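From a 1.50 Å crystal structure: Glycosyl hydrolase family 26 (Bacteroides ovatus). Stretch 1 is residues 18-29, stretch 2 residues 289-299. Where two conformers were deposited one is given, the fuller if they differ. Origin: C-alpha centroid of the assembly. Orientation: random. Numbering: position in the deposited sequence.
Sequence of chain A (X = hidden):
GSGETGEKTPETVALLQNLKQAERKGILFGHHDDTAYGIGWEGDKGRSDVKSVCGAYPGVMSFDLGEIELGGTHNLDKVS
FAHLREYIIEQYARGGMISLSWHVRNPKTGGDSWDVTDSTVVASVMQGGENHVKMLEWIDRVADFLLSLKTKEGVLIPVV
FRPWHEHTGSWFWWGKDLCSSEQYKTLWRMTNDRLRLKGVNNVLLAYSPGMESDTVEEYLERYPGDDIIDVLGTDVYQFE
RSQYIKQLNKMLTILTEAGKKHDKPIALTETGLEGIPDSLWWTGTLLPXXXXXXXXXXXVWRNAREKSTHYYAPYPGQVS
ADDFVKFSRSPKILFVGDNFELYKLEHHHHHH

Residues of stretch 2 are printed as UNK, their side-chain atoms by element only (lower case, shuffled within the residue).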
# COMPACT_ATOMS: atom_id res chain seq x y z
N ASN A 18 -4.56 4.92 15.52
CA ASN A 18 -5.61 5.60 14.78
C ASN A 18 -6.16 4.72 13.65
O ASN A 18 -7.39 4.74 13.40
CB ASN A 18 -5.06 6.96 14.29
CG ASN A 18 -5.06 7.99 15.43
OD1 ASN A 18 -6.13 8.27 15.99
ND2 ASN A 18 -3.91 8.46 15.83
N LEU A 19 -5.32 3.89 13.03
CA LEU A 19 -5.85 2.92 12.04
C LEU A 19 -6.83 1.97 12.71
O LEU A 19 -7.86 1.59 12.12
CB LEU A 19 -4.71 2.13 11.39
CG LEU A 19 -3.79 3.00 10.52
CD1 LEU A 19 -2.68 2.13 9.89
CD2 LEU A 19 -4.59 3.73 9.42
N LYS A 20 -6.56 1.65 13.99
CA LYS A 20 -7.43 0.74 14.73
C LYS A 20 -8.77 1.35 15.14
O LYS A 20 -9.64 0.62 15.59
CB LYS A 20 -6.71 0.19 15.96
CG LYS A 20 -5.69 -0.86 15.58
CD LYS A 20 -4.82 -1.17 16.80
CE LYS A 20 -3.75 -2.24 16.43
NZ LYS A 20 -4.04 -3.78 16.39
N GLN A 21 -8.97 2.64 14.98
CA GLN A 21 -10.30 3.17 15.30
C GLN A 21 -11.04 3.58 14.03
O GLN A 21 -11.95 4.39 14.05
CB GLN A 21 -10.25 4.32 16.29
CG GLN A 21 -9.49 5.50 15.86
CD GLN A 21 -9.58 6.61 16.90
OE1 GLN A 21 -10.43 6.56 17.81
NE2 GLN A 21 -8.70 7.63 16.79
N ALA A 22 -10.69 2.94 12.92
CA ALA A 22 -11.39 3.14 11.66
C ALA A 22 -12.90 3.07 11.73
O ALA A 22 -13.59 3.80 11.03
CB ALA A 22 -10.90 2.12 10.63
N GLU A 23 -13.44 2.13 12.51
CA GLU A 23 -14.88 1.98 12.56
C GLU A 23 -15.52 3.31 13.00
O GLU A 23 -16.61 3.71 12.50
CB GLU A 23 -15.25 0.83 13.49
CG GLU A 23 -16.73 0.54 13.48
CD GLU A 23 -17.00 -0.88 13.88
OE1 GLU A 23 -16.43 -1.32 14.90
OE2 GLU A 23 -17.76 -1.57 13.15
N ARG A 24 -14.82 4.04 13.87
CA ARG A 24 -15.36 5.30 14.42
C ARG A 24 -15.07 6.48 13.50
O ARG A 24 -15.81 7.45 13.47
CB ARG A 24 -14.73 5.56 15.80
CG ARG A 24 -15.27 4.65 16.94
CD ARG A 24 -14.71 5.05 18.35
NE ARG A 24 -14.91 6.49 18.63
CZ ARG A 24 -15.86 7.03 19.41
NH1 ARG A 24 -16.70 6.26 20.15
NH2 ARG A 24 -15.96 8.37 19.47
N LYS A 25 -13.96 6.44 12.81
CA LYS A 25 -13.47 7.66 12.12
C LYS A 25 -13.79 7.69 10.64
O LYS A 25 -13.91 8.76 10.06
CB LYS A 25 -11.94 7.80 12.29
CG LYS A 25 -11.43 7.88 13.75
CD LYS A 25 -11.90 9.13 14.46
CE LYS A 25 -11.12 10.34 13.99
NZ LYS A 25 -11.51 11.56 14.84
N GLY A 26 -13.84 6.52 10.00
CA GLY A 26 -14.07 6.48 8.56
C GLY A 26 -12.89 5.86 7.84
O GLY A 26 -11.98 5.33 8.49
N ILE A 27 -12.91 5.98 6.53
CA ILE A 27 -11.97 5.30 5.63
C ILE A 27 -11.10 6.33 4.93
O ILE A 27 -11.62 7.13 4.15
CB ILE A 27 -12.71 4.48 4.55
CG1 ILE A 27 -13.75 3.52 5.13
CG2 ILE A 27 -11.69 3.68 3.73
CD1 ILE A 27 -14.62 2.83 4.09
N LEU A 28 -9.80 6.34 5.18
CA LEU A 28 -8.92 7.26 4.42
C LEU A 28 -8.89 6.91 2.98
O LEU A 28 -8.76 5.75 2.64
CB LEU A 28 -7.49 7.21 4.98
CG LEU A 28 -7.33 7.72 6.43
CD1 LEU A 28 -6.05 7.09 7.07
CD2 LEU A 28 -7.30 9.24 6.45
N PHE A 29 -8.99 7.92 2.10
CA PHE A 29 -8.86 7.66 0.69
C PHE A 29 -7.44 7.83 0.21
O PHE A 29 -6.79 8.83 0.57
CB PHE A 29 -9.75 8.59 -0.12
CG PHE A 29 -9.74 8.26 -1.60
CD1 PHE A 29 -10.43 7.14 -2.08
CD2 PHE A 29 -8.97 8.99 -2.48
CE1 PHE A 29 -10.38 6.80 -3.46
CE2 PHE A 29 -8.92 8.64 -3.84
CZ PHE A 29 -9.63 7.56 -4.33
N UNK A 289 -20.02 -0.91 -1.50
CA UNK A 289 -19.34 -2.07 -0.97
C UNK A 289 -18.49 -1.71 0.22
O UNK A 289 -18.67 -2.31 1.28
c UNK A 289 -17.70 -3.94 -1.40
c UNK A 289 -18.44 -2.75 -2.03
c UNK A 289 -19.30 -3.24 -3.18
N UNK A 290 -17.60 -0.72 0.09
CA UNK A 290 -16.61 -0.52 1.15
C UNK A 290 -17.23 0.06 2.41
O UNK A 290 -16.71 -0.18 3.50
c UNK A 290 -14.67 -0.31 -0.47
c UNK A 290 -15.83 1.76 0.32
c UNK A 290 -15.41 0.35 0.70
c UNK A 290 -14.65 2.66 0.01
N UNK A 291 -18.35 0.78 2.31
CA UNK A 291 -18.92 1.41 3.50
C UNK A 291 -19.47 0.41 4.48
O UNK A 291 -19.75 0.78 5.63
c UNK A 291 -20.01 2.40 3.12
c UNK A 291 -22.30 2.78 2.11
o UNK A 291 -22.10 3.98 2.40
o UNK A 291 -23.29 2.39 1.45
c UNK A 291 -21.27 1.75 2.59
N UNK A 292 -19.58 -0.85 4.07
CA UNK A 292 -20.09 -1.91 4.95
C UNK A 292 -19.00 -2.52 5.85
O UNK A 292 -19.28 -3.38 6.67
c UNK A 292 -21.74 -4.59 1.70
n UNK A 292 -22.56 -5.80 1.26
c UNK A 292 -20.73 -3.03 4.11
c UNK A 292 -21.86 -2.59 3.17
c UNK A 292 -22.58 -3.76 2.61
N UNK A 293 -17.76 -2.07 5.69
CA UNK A 293 -16.64 -2.73 6.36
C UNK A 293 -15.77 -1.70 7.03
O UNK A 293 -15.64 -0.59 6.54
o UNK A 293 -18.84 -7.39 2.58
c UNK A 293 -17.12 -4.27 3.34
c UNK A 293 -16.84 -5.82 5.17
c UNK A 293 -18.07 -6.43 3.24
c UNK A 293 -15.79 -3.51 5.34
c UNK A 293 -16.58 -4.54 4.60
c UNK A 293 -17.56 -6.74 4.50
c UNK A 293 -17.89 -5.20 2.70
N UNK A 294 -15.14 -2.08 8.15
CA UNK A 294 -14.35 -1.13 8.95
C UNK A 294 -12.97 -0.87 8.39
O UNK A 294 -11.97 -1.06 9.07
c UNK A 294 -14.28 -1.79 10.33
c UNK A 294 -14.36 -3.33 9.99
c UNK A 294 -15.25 -3.43 8.77
N UNK A 295 -12.91 -0.45 7.15
CA UNK A 295 -11.62 -0.26 6.52
C UNK A 295 -10.91 0.95 7.08
O UNK A 295 -11.52 2.04 7.26
c UNK A 295 -11.75 -2.45 4.46
c UNK A 295 -11.76 -0.02 5.02
c UNK A 295 -12.44 -1.14 4.25
c UNK A 295 -12.37 -0.79 2.76
N UNK A 296 -9.59 0.84 7.29
CA UNK A 296 -8.82 2.01 7.69
C UNK A 296 -8.50 2.91 6.52
O UNK A 296 -8.38 4.13 6.69
o UNK A 296 -7.76 0.86 9.50
c UNK A 296 -7.51 1.63 8.35
N UNK A 297 -8.31 2.30 5.33
CA UNK A 297 -8.09 3.09 4.14
C UNK A 297 -8.41 2.25 2.90
O UNK A 297 -8.54 1.01 2.98
c UNK A 297 -5.00 2.21 5.28
c UNK A 297 -3.71 1.39 2.95
o UNK A 297 -2.21 0.10 4.41
c UNK A 297 -6.66 3.66 4.05
c UNK A 297 -4.85 2.26 2.88
c UNK A 297 -3.92 1.39 5.37
c UNK A 297 -3.28 0.97 4.22
c UNK A 297 -5.48 2.68 4.06
N UNK A 298 -8.60 2.95 1.78
CA UNK A 298 -8.82 2.34 0.47
C UNK A 298 -7.95 3.11 -0.49
O UNK A 298 -8.01 4.36 -0.51
c UNK A 298 -10.86 3.80 -0.00
c UNK A 298 -10.47 1.84 -1.43
c UNK A 298 -10.32 2.42 -0.01
N UNK A 299 -7.16 2.40 -1.30
CA UNK A 299 -6.20 3.09 -2.14
C UNK A 299 -6.40 2.66 -3.57
O UNK A 299 -6.46 1.48 -3.86
c UNK A 299 -4.77 2.74 -1.69
c UNK A 299 -3.72 3.53 -2.50
c UNK A 299 -3.08 2.60 -3.49
c UNK A 299 -2.69 4.22 -1.62
O HOH W 1 -13.98 2.51 8.53
O HOH W 2 -9.28 5.48 8.97

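Position 289 lies in a helix that begins earlier in the chain and carries three carbons, one bearing the other two. That fork at CB is valine, Val289; its side chain makes no contact with stretch 1, so the contact says nothing about its choice.

Position 290 has four carbons, forked at the first, with one arm two carbons long. Its CA-to-CB bond points toward stretch 1, and the carbon ending the long arm comes within 4.1 Å of Ile27 CD1, an apolar meeting of two chain ends. This is isoleucine, Ile290.

Position 291 shows three carbons, the third carrying two oxygens. Its end leads away from stretch 1. The count and the terminal pair of oxygens give Glu291, whose OE1 is hydrogen-bonded elsewhere in the structure.

At position 292 four carbons run in a row and end in nitrogen, which is lysine. Lys292 points away into an exposed setting and touches nothing on stretch 1.

Position 293 has one carbon and then a six-carbon ring bearing an oxygen, hence Tyr293. It closes a type I turn begun at Ile290, with Tyr293 N bonded to Ile290 O at 3.1 Å. Its CA-to-CB bond points away, and the side chain makes no contact; the backbone carbonyl is what approaches stretch 1, Tyr293 O lying 4.3 Å from Ile27 CD1.

At 294 three carbons close a ring onto the backbone N, and the CB, pointing toward stretch 1, lies 4.2 Å from Glu23 CB in the helix of residues 22-25. Only proline closes such a ring: Pro294.

Position 295 has four carbons forked at the second, and its CB packs 3.9 Å from Ile27 CG2. It is leucine. Leu295 O sits 3.4 Å from Ala22 CB and shares water 1 with Ala22 O, the water oxygen being 2.8 Å from each carbonyl oxygen.

Position 296 has one carbon and one oxygen, with the oxygen 2.7 Å from Leu19 O: a serine. Ser296 OG donates that hydrogen bond to Leu19 O, which also accepts from Ala22 N in the turn of residues 19-22.

Position 297 again shows a carbon and a six-membered ring with an oxygen. Its CB lies 3.8 Å from Leu28 CB on the same face of the sheet, but the end of the side chain leads away, a ring carbon passing Leu19 CD2 at 4.4 Å. This is Tyr297.

Position 298 carries three carbons forked at the first. One arm lies 3.8 Å from Ile27 CG2 and 4.0 Å from Phe29 CD1. The fork gives Val298.

Position 299 has four carbons forked at the second: Leu299, pointing away from stretch 1.

The contact works as a parallel strand pairing extended by a corner. Leu28 bonds to the residues flanking its bridge partner Tyr297, Leu28 N donating to Ser296 O at 3.0 Å and Leu28 O accepting from Val298 N at 2.9 Å. Ile27 supplies the largest buried patch. The chain turns a corner at 296, where a serine hydroxyl reaches Leu19 O, and water 2 bridges Gly26 O, 2.7 Å from the water oxygen, and Ser296 O, 2.8 Å from it. The rule: backbone sets register, aliphatic carbons fill the space, and one serine and two waters serve the carbonyls.

Stretch 2 289-299: VIEKYPLSYVL
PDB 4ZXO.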